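Receptor-type adenylate cyclase gresag 4.1 (Trypanosoma brucei, PDB 1FX2) catalyses the conversion of ATP into 3',5'-cyclic AMP and diphosphate through its class III catalytic domain, the part that forms this chain. Local coordinates at residues A40-V45 and C84-W90; L95-R100 and W129-R133. All blocks are in the same frame, centred on the assembly; numbering follows the deposited sequence.

Interaction 1 of 2, residues A40-V45 and C84-W90; sequences AHHRMV and CFLHHDW
Met44, on the helix spanning 34-51, drives its thioether into a group of three rings carried by the end of helix 71-87 and the turn that follows. Its chain bends at the last torsion (chi3 -76°), which swings CE between two aromatic faces. CE lies 3.8 Å from the centroid of the Phe85 ring, only 10° off its normal, and 4.0 Å from the centroid of the His88 ring, so both are CH-pi contacts. Trp90 bounds the same methyl obliquely, with CH2 3.6 Å from Met44 CE. The sulfur is obliquely placed to Phe85 as well, a Met-aromatic contact.

Packing is also close on the inner side. His41, whose side chain lies near Asp62, a predicted magnesium ligand, brings CD2 within 3.4 Å of Phe85 CE2, the two rings meeting rim to rim with planes 86° apart. Val45 CG2 sits beside Phe85 CZ, and the buried Ala40 adds a lighter contact, its CB 3.9 Å from His88 NE2. Among the partly exposed residues Met44, Cys84 and His88 the fit slackens: Met44 SD is 4.2 Å from Cys84 SG. Within the turn, Trp90 NE1 donates to Phe85 O (3.1 Å), which fixes the indole against the helix end.

Not one hydrogen bond crosses between the segments. Cohesion in this seam between two helices of the cyclase domain therefore rests on methyl, sulfur and ring surfaces.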
ATOM      1  N   ALA A  40       9.754  27.586 -17.053  1.00  9.76           N
ATOM      2  CA  ALA A  40      10.643  26.469 -17.411  1.00  7.34           C
ATOM      3  C   ALA A  40      10.005  25.138 -16.967  1.00  9.39           C
ATOM      4  O   ALA A  40      10.134  24.121 -17.652  1.00 10.50           O
ATOM      5  CB  ALA A  40      12.044  26.656 -16.808  1.00  9.51           C
ATOM      6  N   HIS A  41       9.403  25.189 -15.769  1.00  9.24           N
ATOM      7  CA  HIS A  41       8.664  24.005 -15.249  1.00  7.27           C
ATOM      8  C   HIS A  41       7.657  23.546 -16.278  1.00  8.76           C
ATOM      9  O   HIS A  41       7.560  22.358 -16.563  1.00 10.33           O
ATOM     10  CB  HIS A  41       8.023  24.443 -13.848  1.00  7.23           C
ATOM     11  CG  HIS A  41       6.828  23.647 -13.412  1.00  8.27           C
ATOM     12  ND1 HIS A  41       5.554  23.912 -13.899  1.00 10.47           N
ATOM     13  CD2 HIS A  41       6.663  22.750 -12.407  1.00  8.59           C
ATOM     14  CE1 HIS A  41       4.657  23.224 -13.182  1.00 10.34           C
ATOM     15  NE2 HIS A  41       5.316  22.489 -12.283  1.00  9.73           N
ATOM     16  N   HIS A  42       6.841  24.470 -16.781  1.00  8.29           N
ATOM     17  CA  HIS A  42       5.832  24.047 -17.774  1.00  7.71           C
ATOM     18  C   HIS A  42       6.453  23.488 -19.050  1.00  7.98           C
ATOM     19  O   HIS A  42       5.951  22.547 -19.641  1.00 10.72           O
ATOM     20  CB  HIS A  42       4.937  25.233 -18.119  1.00  9.25           C
ATOM     21  CG  HIS A  42       3.810  25.479 -17.167  1.00 11.07           C
ATOM     22  ND1 HIS A  42       3.961  25.466 -15.803  1.00 15.57           N
ATOM     23  CD2 HIS A  42       2.505  25.771 -17.388  1.00 15.88           C
ATOM     24  CE1 HIS A  42       2.814  25.753 -15.215  1.00 13.82           C
ATOM     25  NE2 HIS A  42       1.903  25.922 -16.157  1.00 13.95           N
ATOM     26  N   ARG A  43       7.543  24.112 -19.519  1.00  9.73           N
ATOM     27  CA  ARG A  43       8.153  23.574 -20.717  1.00  9.57           C
ATOM     28  C   ARG A  43       8.661  22.147 -20.504  1.00  8.54           C
ATOM     29  O   ARG A  43       8.497  21.275 -21.351  1.00 10.36           O
ATOM     30  CB  ARG A  43       9.306  24.495 -21.132  1.00  9.36           C
ATOM     31  CG  ARG A  43       8.863  25.786 -21.680  1.00 13.05           C
ATOM     32  CD  ARG A  43      10.094  26.424 -22.346  1.00 30.18           C
ATOM     33  NE  ARG A  43      11.183  26.714 -21.391  1.00 26.72           N
ATOM     34  CZ  ARG A  43      11.260  27.857 -20.700  1.00 24.99           C
ATOM     35  NH1 ARG A  43      10.306  28.792 -20.847  1.00 30.70           N
ATOM     36  NH2 ARG A  43      12.354  28.125 -20.006  1.00 27.72           N
ATOM     37  N   MET A  44       9.296  21.883 -19.330  1.00  9.81           N
ATOM     38  CA  MET A  44       9.797  20.522 -19.055  1.00  9.39           C
ATOM     39  C   MET A  44       8.632  19.532 -18.907  1.00  9.09           C
ATOM     40  O   MET A  44       8.709  18.436 -19.463  1.00 10.91           O
ATOM     41  CB  MET A  44      10.680  20.510 -17.834  1.00 10.88           C
ATOM     42  CG  MET A  44      12.021  21.231 -18.093  1.00 13.49           C
ATOM     43  SD  MET A  44      13.198  20.990 -16.732  1.00 13.86           S
ATOM     44  CE  MET A  44      12.447  22.182 -15.515  1.00 11.52           C
ATOM     45  N   VAL A  45       7.595  19.914 -18.155  1.00  9.47           N
ATOM     46  CA  VAL A  45       6.450  18.968 -17.995  1.00  8.90           C
ATOM     47  C   VAL A  45       5.835  18.683 -19.381  1.00  9.71           C
ATOM     48  O   VAL A  45       5.558  17.540 -19.686  1.00 11.70           O
ATOM     49  CB  VAL A  45       5.407  19.538 -16.959  1.00  7.26           C
ATOM     50  CG1 VAL A  45       4.202  18.629 -16.951  1.00 10.19           C
ATOM     51  CG2 VAL A  45       6.067  19.635 -15.536  1.00  9.12           C
ATOM     52  N   CYS A  84      14.549  15.288 -14.523  0.50  9.16           N
ATOM     53  CA  CYS A  84      14.979  16.458 -15.270  0.50  7.98           C
ATOM     54  C   CYS A  84      14.872  17.747 -14.476  0.50 11.50           C
ATOM     55  O   CYS A  84      15.569  18.767 -14.769  0.50  5.99           O
ATOM     56  CB  CYS A  84      14.301  16.594 -16.602  0.50 10.49           C
ATOM     57  SG  CYS A  84      12.608  16.840 -16.508  0.50 15.85           S
ATOM     58  N   PHE A  85      13.945  17.811 -13.534  1.00  8.58           N
ATOM     59  CA  PHE A  85      13.975  19.013 -12.705  1.00  9.16           C
ATOM     60  C   PHE A  85      15.247  19.055 -11.875  1.00  6.43           C
ATOM     61  O   PHE A  85      15.862  20.149 -11.688  1.00  8.51           O
ATOM     62  CB  PHE A  85      12.743  19.049 -11.782  1.00  8.35           C
ATOM     63  CG  PHE A  85      11.538  19.674 -12.420  1.00  8.49           C
ATOM     64  CD1 PHE A  85      11.003  19.182 -13.593  1.00  8.51           C
ATOM     65  CD2 PHE A  85      10.921  20.788 -11.794  1.00  9.22           C
ATOM     66  CE1 PHE A  85       9.833  19.753 -14.166  1.00  8.63           C
ATOM     67  CE2 PHE A  85       9.777  21.364 -12.381  1.00  9.54           C
ATOM     68  CZ  PHE A  85       9.235  20.817 -13.575  1.00  8.69           C
ATOM     69  N   LEU A  86      15.736  17.918 -11.377  1.00  6.93           N
ATOM     70  CA  LEU A  86      16.967  17.888 -10.593  1.00  7.44           C
ATOM     71  C   LEU A  86      18.148  18.309 -11.486  1.00  8.59           C
ATOM     72  O   LEU A  86      19.068  19.044 -11.074  1.00  8.38           O
ATOM     73  CB  LEU A  86      17.188  16.452 -10.075  1.00  7.28           C
ATOM     74  CG  LEU A  86      18.602  16.235  -9.481  1.00  8.21           C
ATOM     75  CD1 LEU A  86      18.716  16.987  -8.071  1.00  8.85           C
ATOM     76  CD2 LEU A  86      18.669  14.694  -9.132  1.00 10.45           C
ATOM     77  N   HIS A  87      18.086  17.891 -12.752  1.00  8.73           N
ATOM     78  CA  HIS A  87      19.206  18.177 -13.673  1.00 10.25           C
ATOM     79  C   HIS A  87      19.205  19.566 -14.253  1.00 10.93           C
ATOM     80  O   HIS A  87      20.266  20.099 -14.598  1.00 14.63           O
ATOM     81  CB  HIS A  87      19.203  17.180 -14.816  1.00 12.05           C
ATOM     82  CG  HIS A  87      19.302  15.756 -14.361  1.00 10.90           C
ATOM     83  ND1 HIS A  87      18.824  14.696 -15.121  1.00 11.40           N
ATOM     84  CD2 HIS A  87      19.717  15.226 -13.183  1.00 12.13           C
ATOM     85  CE1 HIS A  87      18.953  13.582 -14.410  1.00  9.94           C
ATOM     86  NE2 HIS A  87      19.499  13.860 -13.245  1.00 10.58           N
ATOM     87  N   HIS A  88      18.050  20.206 -14.248  1.00  9.08           N
ATOM     88  CA  HIS A  88      17.914  21.548 -14.810  1.00  9.12           C
ATOM     89  C   HIS A  88      18.740  22.616 -14.083  1.00  9.20           C
ATOM     90  O   HIS A  88      18.815  22.615 -12.908  1.00 10.74           O
ATOM     91  CB  HIS A  88      16.427  21.956 -14.767  1.00  9.96           C
ATOM     92  CG  HIS A  88      16.119  23.266 -15.388  1.00  9.67           C
ATOM     93  ND1 HIS A  88      16.089  23.421 -16.772  1.00 12.15           N
ATOM     94  CD2 HIS A  88      15.787  24.456 -14.847  1.00  9.99           C
ATOM     95  CE1 HIS A  88      15.748  24.684 -17.023  1.00 10.83           C
ATOM     96  NE2 HIS A  88      15.561  25.331 -15.885  1.00 12.25           N
ATOM     97  N   ASP A  89      19.308  23.547 -14.855  1.00 10.89           N
ATOM     98  CA  ASP A  89      20.035  24.679 -14.267  1.00 13.55           C
ATOM     99  C   ASP A  89      19.011  25.806 -14.086  1.00 12.67           C
ATOM    100  O   ASP A  89      18.535  26.459 -15.024  1.00 12.08           O
ATOM    101  CB  ASP A  89      21.128  25.133 -15.210  1.00 15.60           C
ATOM    102  CG  ASP A  89      21.908  26.314 -14.632  1.00 20.13           C
ATOM    103  OD1 ASP A  89      21.596  26.799 -13.519  1.00 14.85           O
ATOM    104  OD2 ASP A  89      22.862  26.727 -15.286  1.00 26.85           O
ATOM    105  N   TRP A  90      18.651  26.014 -12.851  1.00  8.25           N
ATOM    106  CA  TRP A  90      17.664  27.037 -12.479  1.00  8.30           C
ATOM    107  C   TRP A  90      18.254  28.435 -12.418  1.00 13.25           C
ATOM    108  O   TRP A  90      17.494  29.403 -12.243  1.00 12.38           O
ATOM    109  CB  TRP A  90      17.004  26.660 -11.100  1.00 10.14           C
ATOM    110  CG  TRP A  90      16.229  25.368 -11.159  1.00  8.82           C
ATOM    111  CD1 TRP A  90      16.723  24.149 -10.886  1.00  9.56           C
ATOM    112  CD2 TRP A  90      14.899  25.197 -11.630  1.00  8.04           C
ATOM    113  NE1 TRP A  90      15.801  23.184 -11.161  1.00  8.33           N
ATOM    114  CE2 TRP A  90      14.650  23.791 -11.626  1.00  7.71           C
ATOM    115  CE3 TRP A  90      13.907  26.101 -12.072  1.00  9.69           C
ATOM    116  CZ2 TRP A  90      13.427  23.248 -12.047  1.00  9.14           C
ATOM    117  CZ3 TRP A  90      12.686  25.556 -12.501  1.00  9.48           C
ATOM    118  CH2 TRP A  90      12.459  24.149 -12.479  1.00  9.52           C
TER

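Interaction 2 of 2, residues L95-R100 and W129-R133; sequences LDDSYR and WNGLR
Asp96 and Gly131 share the shorter of the two direct hydrogen bonds that join the segments: Gly131 N donates to Asp96 OD1 over 2.8 Å at 167°, reaching the syn side of the carboxylate slightly out of its plane. The second runs from Arg133 N to Tyr99 OH, 3.1 Å, and that hydroxyl is also hydrogen-bonded to Glu21 O. A water beside the first bond donates to Asp96 OD2 (2.7 Å) and to Gly131 O (2.8 Å) while accepting from Arg133 NE (2.9 Å). It thereby links acid and arginine, whose charged atoms do not touch directly. Tyr125 joins this buried network, its OH bonding to both Asp96 OD2 and Arg133 NH2; Arg133 NH1 forms a salt bridge with Glu103. The opposite charges would be expected to stabilise one another here.

Outside the polar core, Arg133 lies flat along Tyr99. The stretch from CG to NE is extended (chi3 -178°), placing CD 3.6 Å from the centroid of the Tyr99 ring, over its face, in a CH-pi contact. Ring and guanidinium planes differ by just 13°. Trp129 CE3 covers one guanidinium face and Tyr99 CB the opposite one. At the apolar margin, Leu95 CD2 meets Leu132 CD2 at 3.7 Å.

Asn130 O and Leu132 O bind a dithiothreitol molecule, probably from the crystallisation liquor, so this loop also lines a pocket. Through the Asp96 and Tyr99 bonds, helix 94-109 holds the connection between helix 122-128 and strand 134-141 of the central sheet. Leu26 of helix 23-29 packs on Leu95, Tyr99 and Leu132, while Ile20 of strand 13-20 touches Tyr99 and Leu132.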
ATOM      1  N   LEU A  95      15.830  29.459  -4.526  1.00 11.57           N
ATOM      2  CA  LEU A  95      14.706  28.570  -4.267  1.00  8.62           C
ATOM      3  C   LEU A  95      15.099  27.417  -3.305  1.00  8.83           C
ATOM      4  O   LEU A  95      14.362  27.137  -2.325  1.00  8.73           O
ATOM      5  CB  LEU A  95      14.352  28.120  -5.681  1.00  9.50           C
ATOM      6  CG  LEU A  95      13.468  29.142  -6.391  1.00 10.29           C
ATOM      7  CD1 LEU A  95      13.711  29.145  -7.879  1.00 37.32           C
ATOM      8  CD2 LEU A  95      12.027  28.957  -6.097  1.00 38.53           C
ATOM      9  N   ASP A  96      16.314  26.866  -3.479  1.00  7.42           N
ATOM     10  CA  ASP A  96      16.832  25.840  -2.557  1.00  9.17           C
ATOM     11  C   ASP A  96      17.043  26.436  -1.166  1.00  8.35           C
ATOM     12  O   ASP A  96      16.707  25.817  -0.156  1.00  9.58           O
ATOM     13  CB  ASP A  96      18.104  25.260  -3.127  1.00  8.54           C
ATOM     14  CG  ASP A  96      17.826  24.382  -4.319  1.00 10.81           C
ATOM     15  OD1 ASP A  96      17.872  24.850  -5.474  1.00  9.56           O
ATOM     16  OD2 ASP A  96      17.441  23.207  -4.068  1.00  9.56           O
ATOM     17  N   ASP A  97      17.578  27.660  -1.119  1.00  8.71           N
ATOM     18  CA  ASP A  97      17.726  28.294   0.212  1.00  9.74           C
ATOM     19  C   ASP A  97      16.399  28.474   0.878  1.00  8.02           C
ATOM     20  O   ASP A  97      16.279  28.211   2.078  1.00  9.79           O
ATOM     21  CB  ASP A  97      18.379  29.705   0.023  1.00 11.34           C
ATOM     22  CG  ASP A  97      19.852  29.631  -0.338  1.00 18.84           C
ATOM     23  OD1 ASP A  97      20.472  28.567  -0.293  1.00 18.02           O
ATOM     24  OD2 ASP A  97      20.386  30.680  -0.752  1.00 23.61           O
ATOM     25  N   SER A  98      15.351  28.883   0.132  1.00  8.03           N
ATOM     26  CA  SER A  98      14.021  29.024   0.750  1.00  9.38           C
ATOM     27  C   SER A  98      13.476  27.675   1.268  1.00  8.53           C
ATOM     28  O   SER A  98      13.029  27.622   2.413  1.00  8.86           O
ATOM     29  CB  SER A  98      12.979  29.552  -0.242  1.00  8.62           C
ATOM     30  OG  SER A  98      13.285  30.965  -0.464  1.00 12.51           O
ATOM     31  N   TYR A  99      13.574  26.603   0.495  1.00  7.88           N
ATOM     32  CA  TYR A  99      13.051  25.345   1.008  1.00  7.38           C
ATOM     33  C   TYR A  99      13.778  24.914   2.242  1.00  8.25           C
ATOM     34  O   TYR A  99      13.116  24.350   3.122  1.00  9.51           O
ATOM     35  CB  TYR A  99      13.195  24.261  -0.068  1.00  7.30           C
ATOM     36  CG  TYR A  99      12.082  24.313  -1.153  1.00  6.95           C
ATOM     37  CD1 TYR A  99      12.456  24.393  -2.525  1.00  6.58           C
ATOM     38  CD2 TYR A  99      10.704  24.182  -0.815  1.00  7.33           C
ATOM     39  CE1 TYR A  99      11.486  24.355  -3.512  1.00  7.93           C
ATOM     40  CE2 TYR A  99       9.734  24.141  -1.816  1.00  7.60           C
ATOM     41  CZ  TYR A  99      10.168  24.216  -3.152  1.00  5.93           C
ATOM     42  OH  TYR A  99       9.227  24.145  -4.178  1.00  7.07           O
ATOM     43  N   ARG A 100      15.104  25.053   2.262  1.00  8.70           N
ATOM     44  CA  ARG A 100      15.862  24.673   3.446  1.00  7.88           C
ATOM     45  C   ARG A 100      15.458  25.500   4.676  1.00 11.49           C
ATOM     46  O   ARG A 100      15.269  24.910   5.725  1.00  9.98           O
ATOM     47  CB  ARG A 100      17.347  24.721   3.142  1.00  9.66           C
ATOM     48  CG  ARG A 100      17.727  23.605   2.189  1.00 10.71           C
ATOM     49  CD  ARG A 100      19.202  23.536   1.941  1.00 13.75           C
ATOM     50  NE  ARG A 100      19.594  24.651   1.061  1.00 18.15           N
ATOM     51  CZ  ARG A 100      20.592  24.641   0.205  1.00 18.28           C
ATOM     52  NH1 ARG A 100      21.419  23.595   0.138  1.00 23.00           N
ATOM     53  NH2 ARG A 100      20.754  25.705  -0.565  1.00 17.90           N
ATOM     54  N   TRP A 129      18.871  17.273  -4.632  1.00  7.44           N
ATOM     55  CA  TRP A 129      17.852  18.336  -4.618  1.00  6.11           C
ATOM     56  C   TRP A 129      18.376  19.520  -5.341  1.00  8.54           C
ATOM     57  O   TRP A 129      19.566  19.877  -5.268  1.00  9.82           O
ATOM     58  CB  TRP A 129      17.539  18.757  -3.131  1.00  8.05           C
ATOM     59  CG  TRP A 129      16.882  17.659  -2.292  1.00  7.16           C
ATOM     60  CD1 TRP A 129      17.510  16.832  -1.400  1.00  9.16           C
ATOM     61  CD2 TRP A 129      15.505  17.300  -2.306  1.00  7.97           C
ATOM     62  NE1 TRP A 129      16.585  15.923  -0.926  1.00  7.72           N
ATOM     63  CE2 TRP A 129      15.332  16.230  -1.434  1.00  7.36           C
ATOM     64  CE3 TRP A 129      14.392  17.839  -2.961  1.00  7.33           C
ATOM     65  CZ2 TRP A 129      14.042  15.691  -1.135  1.00  7.64           C
ATOM     66  CZ3 TRP A 129      13.125  17.282  -2.690  1.00 10.92           C
ATOM     67  CH2 TRP A 129      12.970  16.258  -1.777  1.00  9.06           C
ATOM     68  N   ASN A 130      17.460  20.153  -6.080  1.00  7.18           N
ATOM     69  CA  ASN A 130      17.816  21.355  -6.859  1.00  6.68           C
ATOM     70  C   ASN A 130      16.552  21.968  -7.459  1.00  7.72           C
ATOM     71  O   ASN A 130      15.845  21.310  -8.251  1.00  9.56           O
ATOM     72  CB  ASN A 130      18.712  20.920  -8.078  1.00  7.63           C
ATOM     73  CG  ASN A 130      19.129  22.088  -8.998  1.00  8.83           C
ATOM     74  OD1 ASN A 130      19.369  23.212  -8.570  1.00 12.34           O
ATOM     75  ND2 ASN A 130      19.173  21.789 -10.323  1.00 10.45           N
ATOM     76  N   GLY A 131      16.313  23.239  -7.146  1.00  7.13           N
ATOM     77  CA  GLY A 131      15.232  23.969  -7.751  1.00  8.08           C
ATOM     78  C   GLY A 131      13.843  23.690  -7.238  1.00  7.38           C
ATOM     79  O   GLY A 131      13.660  23.338  -6.077  1.00  7.19           O
ATOM     80  N   LEU A 132      12.830  23.963  -8.085  1.00  7.63           N
ATOM     81  CA  LEU A 132      11.427  23.773  -7.643  1.00  6.20           C
ATOM     82  C   LEU A 132      11.176  22.326  -7.232  1.00  5.75           C
ATOM     83  O   LEU A 132      11.589  21.398  -7.953  1.00  8.27           O
ATOM     84  CB  LEU A 132      10.515  24.127  -8.859  1.00  7.44           C
ATOM     85  CG  LEU A 132      10.590  25.568  -9.300  1.00  8.24           C
ATOM     86  CD1 LEU A 132       9.702  25.658 -10.570  1.00  9.88           C
ATOM     87  CD2 LEU A 132      10.112  26.589  -8.223  1.00  8.92           C
ATOM     88  N   ARG A 133      10.491  22.120  -6.125  1.00  6.43           N
ATOM     89  CA  ARG A 133      10.198  20.742  -5.667  1.00  6.53           C
ATOM     90  C   ARG A 133       8.721  20.442  -5.970  1.00  7.81           C
ATOM     91  O   ARG A 133       7.802  21.147  -5.456  1.00  9.26           O
ATOM     92  CB  ARG A 133      10.469  20.659  -4.135  1.00  7.13           C
ATOM     93  CG  ARG A 133      11.927  20.824  -3.756  1.00  6.56           C
ATOM     94  CD  ARG A 133      12.076  20.790  -2.249  1.00  7.38           C
ATOM     95  NE  ARG A 133      13.516  21.012  -1.919  1.00  7.92           N
ATOM     96  CZ  ARG A 133      13.963  20.840  -0.676  1.00  9.17           C
ATOM     97  NH1 ARG A 133      13.137  20.476   0.296  1.00 11.15           N
ATOM     98  NH2 ARG A 133      15.241  21.132  -0.412  1.00  7.75           N
TER
HETATM   99  O   HOH W   1      15.074  21.851  -4.195  1.00  9.62           O
HETATM  100  O   HOH W   2      20.672  24.390  -6.145  1.00 27.75           O

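Overall arrangement
From the N terminus, the chain runs through strand 13-20 and helix 23-29 into helix 34-51, then along the hairpin 55-60/63-68 to helix 71-87, where interaction 1 closes a loop with 38 intervening residues. Helix 94-109 opens interaction 2 shortly afterwards, and the loop ahead of strand 134-141 closes it across 28 residues. The two loops lie in series, neither nested nor crossed, yet their centres are 13 Å apart and they touch: Asn130 ND2 is 2.8 Å from Leu86 O, a probable hydrogen bond. Together they join three helices to the lead-in of a central-sheet strand, and residues of both line the dithiothreitol pocket.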